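Local coordinates for BluB-like flavoprotein (Clostridium difficile 630, PDB 3EO8) that binds flavin mononucleotide and probably acts as an FMN-dependent oxidoreductase of the nitroreductase family, at residues Lys41-Trp46 with Lys109-Ser114; Leu103-Thr108 with Tyr188-Met193. All blocks are in the same frame, centred on the assembly; numbering follows the deposited sequence.

Contact 1. Residues Lys41-Trp46 with Lys109-Ser114; sequences KNIQNW and KVYNPS. With FMN (flavin mononucleotide), chain K; ACT (acetate ion), chain H.
The loop that runs beside the FMN of this nitroreductase-family dimer, Lys41-Trp46, is backed by Lys109-Ser114, the irregular chain leading out of strand 102-108. Lys41 and Asn42 line the flavin pocket; Asn42 sets CB 3.7 Å from FMN O4', while Lys41 N donates at 2.8 Å to O of an acetate ion, probably from the crystallisation liquor. The second subunit completes the site with Arg15, Ser165 and Lys208, each hydrogen-bonded to FMN. The Lys41 side chain heads toward 109-114, CG beside the backbone N (chi1 -74°), and stays extended, crossing the end of Tyr111 at about a right angle, so that Lys41 CG lies 3.3 Å from Tyr111 OH. Its NZ gives a hydrogen to a water, which in turn donates to Asn112 O. Ile43 has CG1 anti to its backbone N; Ile43 CD1 approaches the Tyr111 ring obliquely, 3.5 Å from Tyr111 CD1. The side chains of Ile43 and Lys109 reach toward each other tip to tip, Ile43 CG1 lying 3.9 Å from Lys109 CE, and a second water joins Ile43 O to Lys109 NZ. Asn45, the centre of an inverse gamma turn, donates from ND2 to Lys109 O at 3.2 Å, close to straight (167°) and in the planes of both the amide and the carbonyl. The same ND2 is also bound to Gly138 O on helix 137-155, which fixes the rotation of the amide. Lys109 N, buried here, has no partner in the model. With a single direct hydrogen bond, the two loops depend largely on apolar and methylene packing, each ammonium group reaching a carbonyl through water.

Contact 2. Residues Leu103-Thr108 with Tyr188-Met193; sequences LVLVFT and YFLGAM
Val106 O is gripped by two backbone donors, Gly191 N at 2.7 Å and Ala192 N at 3.2 Å, both lying in its carbonyl plane. Val106 N answers by donating to Ala192 O at an N-H...O angle of 159°. Two residues facing one make a classic beta bulge, which shifts the register by one between strands 102-108 and 189-197, the inner pair of the antiparallel sheet. Past the bulge, Thr108 and Phe189 form a regular hydrogen-bonded pair, each N donating to the other's O nearly along the C=O axis. Their side chains lie side by side and point the same way; Thr108 CG2 reaches 3.6 Å from Phe189 CE1 and rests on Gly191 CA at 3.8 Å, where the glycine carries no side chain. The Phe189 ring, its CG in the crowded position between backbone N and carbonyl carbon (chi1 49°), turns one face over Thr108 O. Over one face of the Phe107 ring sits Leu190 CA, offset toward the rim. Leu190 CD1 presses against Leu105 CB at 3.8 Å. On the other side of the bulge, Met193, a selenomethionine bent at its last torsion (chi3 -69°), runs alongside Leu105 and puts SE 3.6 Å from Leu105 CD2; the Leu103 side chain crosses that of Met193 obliquely, Leu103 CD1 meeting Met193 CB. Helix 170-181 covers Leu105, Phe107 and Leu190, through Leu177 and Ile173; helix 137-155 packs on Val106, Thr108 and Ala192. Outside the strand pair, Gly191 O accepts from Asn167 ND2 and from Gln140 NE2 of the second subunit.

Strand 102-108 runs straight into segment 109-114, so the two contacts, with centres about 15 Å apart, share one continuous chain. They meet where Thr108 OG1 of contact 2 hydrogen-bonds Asn45 O of contact 1 at 2.7 Å, tying the turn before strand 47-51 to the end of its neighbouring strand. Lys109 CE packs on Tyr188 OH at 3.4 Å, and Val110 N lies 3.7 Å from Phe189 CE2. Each contact faces a different flavin of the dimer: Lys41 and Asn42 border one FMN, while the side chain of Ala192 is about 6 Å from the other and about 4 Å from that of Thr164, an FMN-binding residue.

Contact 1. Residues Lys41-Trp46 with Lys109-Ser114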
ATOM      1  N   LYS A  41       4.850  10.411  -7.017  1.00 26.35           N
ATOM      2  CA  LYS A  41       4.925  11.316  -8.167  1.00 26.46           C
ATOM      3  C   LYS A  41       3.578  11.392  -8.919  1.00 26.21           C
ATOM      4  O   LYS A  41       3.530  11.576 -10.135  1.00 25.83           O
ATOM      5  CB  LYS A  41       6.090  10.892  -9.076  1.00 26.63           C
ATOM      6  CG  LYS A  41       7.448  11.238  -8.485  1.00 28.11           C
ATOM      7  CD  LYS A  41       8.620  10.888  -9.386  1.00 29.50           C
ATOM      8  CE  LYS A  41       9.955  10.978  -8.612  1.00 30.71           C
ATOM      9  NZ  LYS A  41      11.172  10.699  -9.483  1.00 32.21           N
ATOM     10  N   ASN A  42       2.483  11.286  -8.168  1.00 25.74           N
ATOM     11  CA  ASN A  42       1.121  11.336  -8.736  1.00 25.28           C
ATOM     12  C   ASN A  42       0.896  10.321  -9.852  1.00 25.17           C
ATOM     13  O   ASN A  42       0.114  10.577 -10.754  1.00 25.79           O
ATOM     14  CB  ASN A  42       0.779  12.748  -9.238  1.00 24.80           C
ATOM     15  CG  ASN A  42      -0.717  13.007  -9.312  1.00 25.26           C
ATOM     16  OD1 ASN A  42      -1.513  12.494  -8.506  1.00 23.87           O
ATOM     17  ND2 ASN A  42      -1.116  13.803 -10.296  1.00 24.06           N
ATOM     18  N   ILE A  43       1.568   9.169  -9.773  1.00 24.74           N
ATOM     19  CA  ILE A  43       1.450   8.137 -10.796  1.00 25.64           C
ATOM     20  C   ILE A  43       0.030   7.564 -10.904  1.00 25.73           C
ATOM     21  O   ILE A  43      -0.373   7.146 -11.984  1.00 26.17           O
ATOM     22  CB  ILE A  43       2.475   6.999 -10.600  1.00 25.75           C
ATOM     23  CG1 ILE A  43       2.448   6.051 -11.795  1.00 25.82           C
ATOM     24  CG2 ILE A  43       2.211   6.252  -9.290  1.00 24.49           C
ATOM     25  CD1 ILE A  43       3.641   5.094 -11.834  1.00 29.74           C
ATOM     26  N   GLN A  44      -0.735   7.567  -9.808  1.00 25.82           N
ATOM     27  CA  GLN A  44      -2.084   7.030  -9.822  1.00 24.76           C
ATOM     28  C   GLN A  44      -2.128   5.707 -10.576  1.00 24.99           C
ATOM     29  O   GLN A  44      -2.900   5.537 -11.516  1.00 24.12           O
ATOM     30  CB  GLN A  44      -3.062   8.009 -10.434  1.00 25.51           C
ATOM     31  CG  GLN A  44      -3.109   9.364  -9.744  1.00 24.92           C
ATOM     32  CD  GLN A  44      -3.675  10.440 -10.646  1.00 23.95           C
ATOM     33  OE1 GLN A  44      -4.882  10.631 -10.707  1.00 25.32           O
ATOM     34  NE2 GLN A  44      -2.802  11.151 -11.347  1.00 22.57           N
ATOM     35  N   ASN A  45      -1.331   4.751 -10.107  1.00 24.29           N
ATOM     36  CA  ASN A  45      -1.148   3.484 -10.798  1.00 23.99           C
ATOM     37  C   ASN A  45      -2.231   2.502 -10.452  1.00 24.46           C
ATOM     38  O   ASN A  45      -2.004   1.508  -9.751  1.00 24.76           O
ATOM     39  CB  ASN A  45       0.239   2.871 -10.490  1.00 23.55           C
ATOM     40  CG  ASN A  45       0.524   2.708  -8.975  1.00 24.71           C
ATOM     41  OD1 ASN A  45       0.082   3.526  -8.131  1.00 26.44           O
ATOM     42  ND2 ASN A  45       1.262   1.638  -8.631  1.00 27.29           N
ATOM     43  N   TRP A  46      -3.451   2.818 -10.879  1.00 23.99           N
ATOM     44  CA  TRP A  46      -4.581   1.962 -10.550  1.00 24.15           C
ATOM     45  C   TRP A  46      -5.660   2.042 -11.614  1.00 24.83           C
ATOM     46  O   TRP A  46      -5.837   3.097 -12.226  1.00 23.18           O
ATOM     47  CB  TRP A  46      -5.166   2.368  -9.202  1.00 24.17           C
ATOM     48  CG  TRP A  46      -5.326   3.869  -8.973  1.00 24.62           C
ATOM     49  CD1 TRP A  46      -6.223   4.713  -9.551  1.00 25.99           C
ATOM     50  CD2 TRP A  46      -4.628   4.643  -7.999  1.00 24.34           C
ATOM     51  NE1 TRP A  46      -6.091   5.980  -9.022  1.00 23.50           N
ATOM     52  CE2 TRP A  46      -5.116   5.958  -8.070  1.00 24.92           C
ATOM     53  CE3 TRP A  46      -3.596   4.356  -7.099  1.00 24.43           C
ATOM     54  CZ2 TRP A  46      -4.619   6.990  -7.245  1.00 24.74           C
ATOM     55  CZ3 TRP A  46      -3.099   5.366  -6.307  1.00 23.33           C
ATOM     56  CH2 TRP A  46      -3.627   6.671  -6.371  1.00 24.06           C
ATOM     57  N   LYS A 109       0.279  -0.866 -12.150  1.00 23.65           N
ATOM     58  CA  LYS A 109       1.468  -0.898 -12.954  1.00 24.67           C
ATOM     59  C   LYS A 109       2.700  -0.540 -12.111  1.00 25.85           C
ATOM     60  O   LYS A 109       2.583   0.042 -11.015  1.00 25.51           O
ATOM     61  CB  LYS A 109       1.327   0.032 -14.156  1.00 24.71           C
ATOM     62  CG  LYS A 109       1.218   1.522 -13.828  1.00 25.59           C
ATOM     63  CD  LYS A 109       1.272   2.397 -15.081  1.00 26.00           C
ATOM     64  CE  LYS A 109       0.929   3.850 -14.696  1.00 28.63           C
ATOM     65  NZ  LYS A 109       1.286   4.889 -15.710  1.00 27.96           N
ATOM     66  N   VAL A 110       3.879  -0.913 -12.605  1.00 26.47           N
ATOM     67  CA  VAL A 110       5.109  -0.692 -11.858  1.00 27.67           C
ATOM     68  C   VAL A 110       5.404   0.796 -11.751  1.00 27.91           C
ATOM     69  O   VAL A 110       5.181   1.547 -12.697  1.00 29.59           O
ATOM     70  CB  VAL A 110       6.325  -1.419 -12.512  1.00 27.90           C
ATOM     71  CG1 VAL A 110       7.624  -0.976 -11.854  1.00 30.56           C
ATOM     72  CG2 VAL A 110       6.170  -2.908 -12.418  1.00 30.12           C
ATOM     73  N   TYR A 111       5.851   1.223 -10.580  1.00 28.38           N
ATOM     74  CA  TYR A 111       6.334   2.585 -10.342  1.00 27.91           C
ATOM     75  C   TYR A 111       7.813   2.492 -10.003  1.00 27.23           C
ATOM     76  O   TYR A 111       8.178   1.858  -9.025  1.00 26.40           O
ATOM     77  CB  TYR A 111       5.575   3.237  -9.198  1.00 28.84           C
ATOM     78  CG  TYR A 111       6.170   4.535  -8.752  1.00 29.73           C
ATOM     79  CD1 TYR A 111       6.259   5.610  -9.624  1.00 30.41           C
ATOM     80  CD2 TYR A 111       6.645   4.709  -7.462  1.00 29.87           C
ATOM     81  CE1 TYR A 111       6.816   6.806  -9.219  1.00 30.10           C
ATOM     82  CE2 TYR A 111       7.172   5.897  -7.060  1.00 30.09           C
ATOM     83  CZ  TYR A 111       7.265   6.949  -7.960  1.00 30.12           C
ATOM     84  OH  TYR A 111       7.826   8.141  -7.556  1.00 30.68           O
ATOM     85  N   ASN A 112       8.660   3.086 -10.845  1.00 26.63           N
ATOM     86  CA  ASN A 112      10.104   3.136 -10.590  1.00 27.21           C
ATOM     87  C   ASN A 112      10.351   4.342  -9.672  1.00 26.91           C
ATOM     88  O   ASN A 112      10.167   5.487 -10.093  1.00 27.46           O
ATOM     89  CB  ASN A 112      10.878   3.259 -11.907  1.00 27.93           C
ATOM     90  CG  ASN A 112      10.840   1.984 -12.732  1.00 28.98           C
ATOM     91  OD1 ASN A 112      10.707   0.862 -12.198  1.00 33.31           O
ATOM     92  ND2 ASN A 112      10.943   2.144 -14.042  1.00 30.59           N
ATOM     93  N   PRO A 113      10.714   4.093  -8.404  1.00 26.06           N
ATOM     94  CA  PRO A 113      10.716   5.151  -7.389  1.00 27.00           C
ATOM     95  C   PRO A 113      11.970   6.014  -7.458  1.00 27.58           C
ATOM     96  O   PRO A 113      12.848   5.740  -8.257  1.00 27.73           O
ATOM     97  CB  PRO A 113      10.676   4.357  -6.073  1.00 26.77           C
ATOM     98  CG  PRO A 113      11.447   3.080  -6.418  1.00 25.90           C
ATOM     99  CD  PRO A 113      11.133   2.790  -7.852  1.00 26.18           C
ATOM    100  N   SER A 114      12.049   7.038  -6.603  1.00 29.10           N
ATOM    101  CA  SER A 114      13.216   7.905  -6.559  1.00 28.87           C
ATOM    102  C   SER A 114      14.427   7.086  -6.243  1.00 28.67           C
ATOM    103  O   SER A 114      14.359   6.164  -5.440  1.00 28.44           O
ATOM    104  CB  SER A 114      13.032   8.971  -5.485  1.00 29.75           C
ATOM    105  OG  SER A 114      11.715   9.500  -5.590  1.00 31.91           O
TER
HETATM  106  N1  FMN K 500       5.954  13.535  -1.894  1.00 25.37           N
HETATM  107  C2  FMN K 500       7.176  14.151  -1.759  1.00 24.92           C
HETATM  108  O2  FMN K 500       7.248  15.385  -1.811  1.00 25.37           O
HETATM  109  N3  FMN K 500       8.322  13.402  -1.572  1.00 23.45           N
HETATM  110  C4  FMN K 500       8.273  12.022  -1.529  1.00 25.64           C
HETATM  111  O4  FMN K 500       9.299  11.399  -1.241  1.00 25.71           O
HETATM  112  C4A FMN K 500       7.052  11.379  -1.696  1.00 24.71           C
HETATM  113  N5  FMN K 500       6.927  10.003  -1.671  1.00 25.21           N
HETATM  114  C5A FMN K 500       5.708   9.380  -1.785  1.00 23.86           C
HETATM  115  C6  FMN K 500       5.594   7.985  -1.688  1.00 25.06           C
HETATM  116  C7  FMN K 500       4.357   7.363  -1.826  1.00 24.68           C
HETATM  117  C7M FMN K 500       4.271   5.909  -1.439  1.00 25.56           C
HETATM  118  C8  FMN K 500       3.206   8.131  -1.951  1.00 25.58           C
HETATM  119  C8M FMN K 500       1.836   7.523  -1.669  1.00 24.93           C
HETATM  120  C9  FMN K 500       3.316   9.529  -2.037  1.00 23.76           C
HETATM  121  C9A FMN K 500       4.547  10.161  -1.924  1.00 23.14           C
HETATM  122  N10 FMN K 500       4.672  11.527  -2.026  1.00 23.31           N
HETATM  123  C10 FMN K 500       5.894  12.149  -1.857  1.00 26.04           C
HETATM  124  C1' FMN K 500       3.480  12.402  -2.305  1.00 23.62           C
HETATM  125  C2' FMN K 500       3.073  12.487  -3.784  1.00 22.08           C
HETATM  126  O2' FMN K 500       4.000  13.314  -4.542  1.00 24.50           O
HETATM  127  C3' FMN K 500       1.641  13.059  -3.898  1.00 23.30           C
HETATM  128  O3' FMN K 500       0.718  12.198  -3.256  1.00 23.76           O
HETATM  129  C4' FMN K 500       1.165  13.251  -5.348  1.00 23.15           C
HETATM  130  O4' FMN K 500       1.963  14.149  -6.076  1.00 23.82           O
HETATM  131  C5' FMN K 500      -0.238  13.837  -5.383  1.00 23.88           C
HETATM  132  O5' FMN K 500      -0.310  15.059  -4.695  1.00 24.77           O
HETATM  133  P   FMN K 500      -1.350  15.190  -3.458  1.00 26.21           P
HETATM  134  O1P FMN K 500      -1.241  16.582  -2.880  1.00 24.29           O
HETATM  135  O2P FMN K 500      -0.953  14.122  -2.464  1.00 22.25           O
HETATM  136  O3P FMN K 500      -2.751  14.968  -3.955  1.00 26.10           O
HETATM  137  C   ACT H 501       7.104  12.134  -5.079  1.00 22.95           C
HETATM  138  O   ACT H 501       6.433  11.129  -4.886  1.00 23.83           O
HETATM  139  OXT ACT H 501       6.438  13.111  -5.368  1.00 24.16           O
HETATM  140  CH3 ACT H 501       8.592  12.155  -4.963  1.00 22.76           C
HETATM  141  O   HOH W   1      11.301   7.919 -10.073  1.00 25.71           O
HETATM  142  O   HOH W   2      -0.128   7.008 -14.655  1.00 15.66           O

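Contact 2. Residues Leu103-Thr108 with Tyr188-Met193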
ATOM      1  N   LEU A 103     -17.361  -8.409  -7.948  1.00 24.09           N
ATOM      2  CA  LEU A 103     -15.924  -8.654  -7.932  1.00 23.55           C
ATOM      3  C   LEU A 103     -15.262  -7.451  -8.596  1.00 24.04           C
ATOM      4  O   LEU A 103     -15.602  -7.111  -9.716  1.00 24.51           O
ATOM      5  CB  LEU A 103     -15.542  -9.903  -8.717  1.00 23.91           C
ATOM      6  CG  LEU A 103     -14.066 -10.233  -8.773  1.00 24.14           C
ATOM      7  CD1 LEU A 103     -13.535 -10.430  -7.342  1.00 22.62           C
ATOM      8  CD2 LEU A 103     -13.808 -11.454  -9.673  1.00 23.21           C
ATOM      9  N   VAL A 104     -14.298  -6.834  -7.915  1.00 24.47           N
ATOM     10  CA  VAL A 104     -13.543  -5.749  -8.515  1.00 24.40           C
ATOM     11  C   VAL A 104     -12.113  -6.232  -8.725  1.00 24.37           C
ATOM     12  O   VAL A 104     -11.480  -6.720  -7.805  1.00 26.03           O
ATOM     13  CB  VAL A 104     -13.544  -4.506  -7.647  1.00 24.93           C
ATOM     14  CG1 VAL A 104     -12.852  -3.367  -8.388  1.00 23.94           C
ATOM     15  CG2 VAL A 104     -15.000  -4.128  -7.226  1.00 24.26           C
ATOM     16  N   LEU A 105     -11.602  -6.131  -9.938  1.00 23.48           N
ATOM     17  CA  LEU A 105     -10.228  -6.455 -10.193  1.00 23.80           C
ATOM     18  C   LEU A 105      -9.495  -5.151 -10.203  1.00 24.46           C
ATOM     19  O   LEU A 105      -9.852  -4.234 -10.976  1.00 25.28           O
ATOM     20  CB  LEU A 105     -10.052  -7.152 -11.539  1.00 23.37           C
ATOM     21  CG  LEU A 105     -10.880  -8.411 -11.759  1.00 24.35           C
ATOM     22  CD1 LEU A 105     -10.590  -8.926 -13.150  1.00 24.00           C
ATOM     23  CD2 LEU A 105     -10.610  -9.440 -10.722  1.00 24.10           C
ATOM     24  N   VAL A 106      -8.496  -5.046  -9.340  1.00 24.73           N
ATOM     25  CA  VAL A 106      -7.736  -3.827  -9.232  1.00 24.49           C
ATOM     26  C   VAL A 106      -6.434  -4.050  -9.961  1.00 24.33           C
ATOM     27  O   VAL A 106      -5.555  -4.808  -9.492  1.00 23.93           O
ATOM     28  CB  VAL A 106      -7.478  -3.407  -7.784  1.00 24.56           C
ATOM     29  CG1 VAL A 106      -6.965  -2.025  -7.808  1.00 27.04           C
ATOM     30  CG2 VAL A 106      -8.800  -3.451  -6.962  1.00 26.46           C
ATOM     31  N   PHE A 107      -6.337  -3.416 -11.130  1.00 24.18           N
ATOM     32  CA  PHE A 107      -5.119  -3.452 -11.942  1.00 23.44           C
ATOM     33  C   PHE A 107      -4.181  -2.340 -11.497  1.00 23.30           C
ATOM     34  O   PHE A 107      -4.605  -1.323 -10.973  1.00 23.14           O
ATOM     35  CB  PHE A 107      -5.429  -3.297 -13.437  1.00 23.60           C
ATOM     36  CG  PHE A 107      -5.876  -4.575 -14.096  1.00 23.46           C
ATOM     37  CD1 PHE A 107      -7.147  -5.085 -13.867  1.00 23.10           C
ATOM     38  CD2 PHE A 107      -5.017  -5.285 -14.913  1.00 22.88           C
ATOM     39  CE1 PHE A 107      -7.567  -6.269 -14.479  1.00 23.83           C
ATOM     40  CE2 PHE A 107      -5.400  -6.475 -15.501  1.00 24.69           C
ATOM     41  CZ  PHE A 107      -6.686  -6.977 -15.296  1.00 24.92           C
ATOM     42  N   THR A 108      -2.895  -2.547 -11.722  1.00 22.93           N
ATOM     43  CA  THR A 108      -1.878  -1.608 -11.295  1.00 23.68           C
ATOM     44  C   THR A 108      -0.711  -1.720 -12.297  1.00 23.81           C
ATOM     45  O   THR A 108      -0.762  -2.513 -13.234  1.00 23.96           O
ATOM     46  CB  THR A 108      -1.446  -1.884  -9.829  1.00 24.13           C
ATOM     47  OG1 THR A 108      -0.608  -0.822  -9.353  1.00 24.49           O
ATOM     48  CG2 THR A 108      -0.714  -3.245  -9.698  1.00 24.07           C
ATOM     49  N   TYR A 188      -0.591  -2.635 -17.545  1.00 26.86           N
ATOM     50  CA  TYR A 188      -1.088  -2.932 -16.215  1.00 25.88           C
ATOM     51  C   TYR A 188      -1.219  -4.436 -16.017  1.00 25.46           C
ATOM     52  O   TYR A 188      -1.281  -5.198 -16.973  1.00 24.73           O
ATOM     53  CB  TYR A 188      -2.427  -2.261 -15.952  1.00 26.10           C
ATOM     54  CG  TYR A 188      -2.394  -0.747 -15.785  1.00 25.92           C
ATOM     55  CD1 TYR A 188      -2.024   0.090 -16.841  1.00 27.52           C
ATOM     56  CD2 TYR A 188      -2.763  -0.160 -14.577  1.00 28.33           C
ATOM     57  CE1 TYR A 188      -2.001   1.481 -16.687  1.00 28.32           C
ATOM     58  CE2 TYR A 188      -2.755   1.227 -14.410  1.00 28.92           C
ATOM     59  CZ  TYR A 188      -2.365   2.038 -15.462  1.00 29.35           C
ATOM     60  OH  TYR A 188      -2.374   3.408 -15.262  1.00 30.23           O
ATOM     61  N   PHE A 189      -1.252  -4.845 -14.759  1.00 24.58           N
ATOM     62  CA  PHE A 189      -1.395  -6.234 -14.365  1.00 24.85           C
ATOM     63  C   PHE A 189      -2.267  -6.261 -13.107  1.00 24.38           C
ATOM     64  O   PHE A 189      -2.458  -5.235 -12.433  1.00 24.27           O
ATOM     65  CB  PHE A 189      -0.018  -6.886 -14.133  1.00 25.07           C
ATOM     66  CG  PHE A 189       0.928  -6.075 -13.247  1.00 24.96           C
ATOM     67  CD1 PHE A 189       0.921  -6.214 -11.858  1.00 24.17           C
ATOM     68  CD2 PHE A 189       1.832  -5.180 -13.804  1.00 26.20           C
ATOM     69  CE1 PHE A 189       1.793  -5.449 -11.066  1.00 24.32           C
ATOM     70  CE2 PHE A 189       2.702  -4.440 -13.023  1.00 24.56           C
ATOM     71  CZ  PHE A 189       2.679  -4.565 -11.647  1.00 24.34           C
ATOM     72  N   LEU A 190      -2.820  -7.432 -12.806  1.00 24.20           N
ATOM     73  CA  LEU A 190      -3.700  -7.578 -11.652  1.00 23.64           C
ATOM     74  C   LEU A 190      -2.906  -7.324 -10.380  1.00 23.87           C
ATOM     75  O   LEU A 190      -1.859  -7.935 -10.157  1.00 23.94           O
ATOM     76  CB  LEU A 190      -4.320  -8.958 -11.642  1.00 23.88           C
ATOM     77  CG  LEU A 190      -5.343  -9.173 -10.554  1.00 23.84           C
ATOM     78  CD1 LEU A 190      -6.568  -8.329 -10.800  1.00 22.12           C
ATOM     79  CD2 LEU A 190      -5.651 -10.666 -10.442  1.00 24.08           C
ATOM     80  N   GLY A 191      -3.351  -6.375  -9.571  1.00 22.83           N
ATOM     81  CA  GLY A 191      -2.711  -6.137  -8.278  1.00 23.78           C
ATOM     82  C   GLY A 191      -3.422  -6.821  -7.116  1.00 24.21           C
ATOM     83  O   GLY A 191      -2.792  -7.394  -6.224  1.00 25.38           O
ATOM     84  N   ALA A 192      -4.746  -6.716  -7.111  1.00 24.04           N
ATOM     85  CA  ALA A 192      -5.563  -7.216  -6.022  1.00 24.51           C
ATOM     86  C   ALA A 192      -6.985  -7.410  -6.559  1.00 24.64           C
ATOM     87  O   ALA A 192      -7.297  -6.897  -7.643  1.00 24.23           O
ATOM     88  CB  ALA A 192      -5.549  -6.235  -4.842  1.00 25.22           C
HETATM   89  N   MSE A 193      -7.813  -8.179  -5.841  1.00 23.75           N
HETATM   90  CA  MSE A 193      -9.255  -8.147  -6.029  1.00 23.51           C
HETATM   91  C   MSE A 193      -9.931  -7.699  -4.758  1.00 24.00           C
HETATM   92  O   MSE A 193      -9.350  -7.718  -3.658  1.00 22.63           O
HETATM   93  CB  MSE A 193      -9.836  -9.499  -6.461  1.00 23.76           C
HETATM   94  CG  MSE A 193      -8.929 -10.296  -7.378  1.00 25.05           C
HETATM   95 SE   MSE A 193      -9.732 -11.838  -8.213  0.75 21.96          SE
HETATM   96  CE  MSE A 193      -9.968 -13.015  -6.717  1.00 22.69           C
TER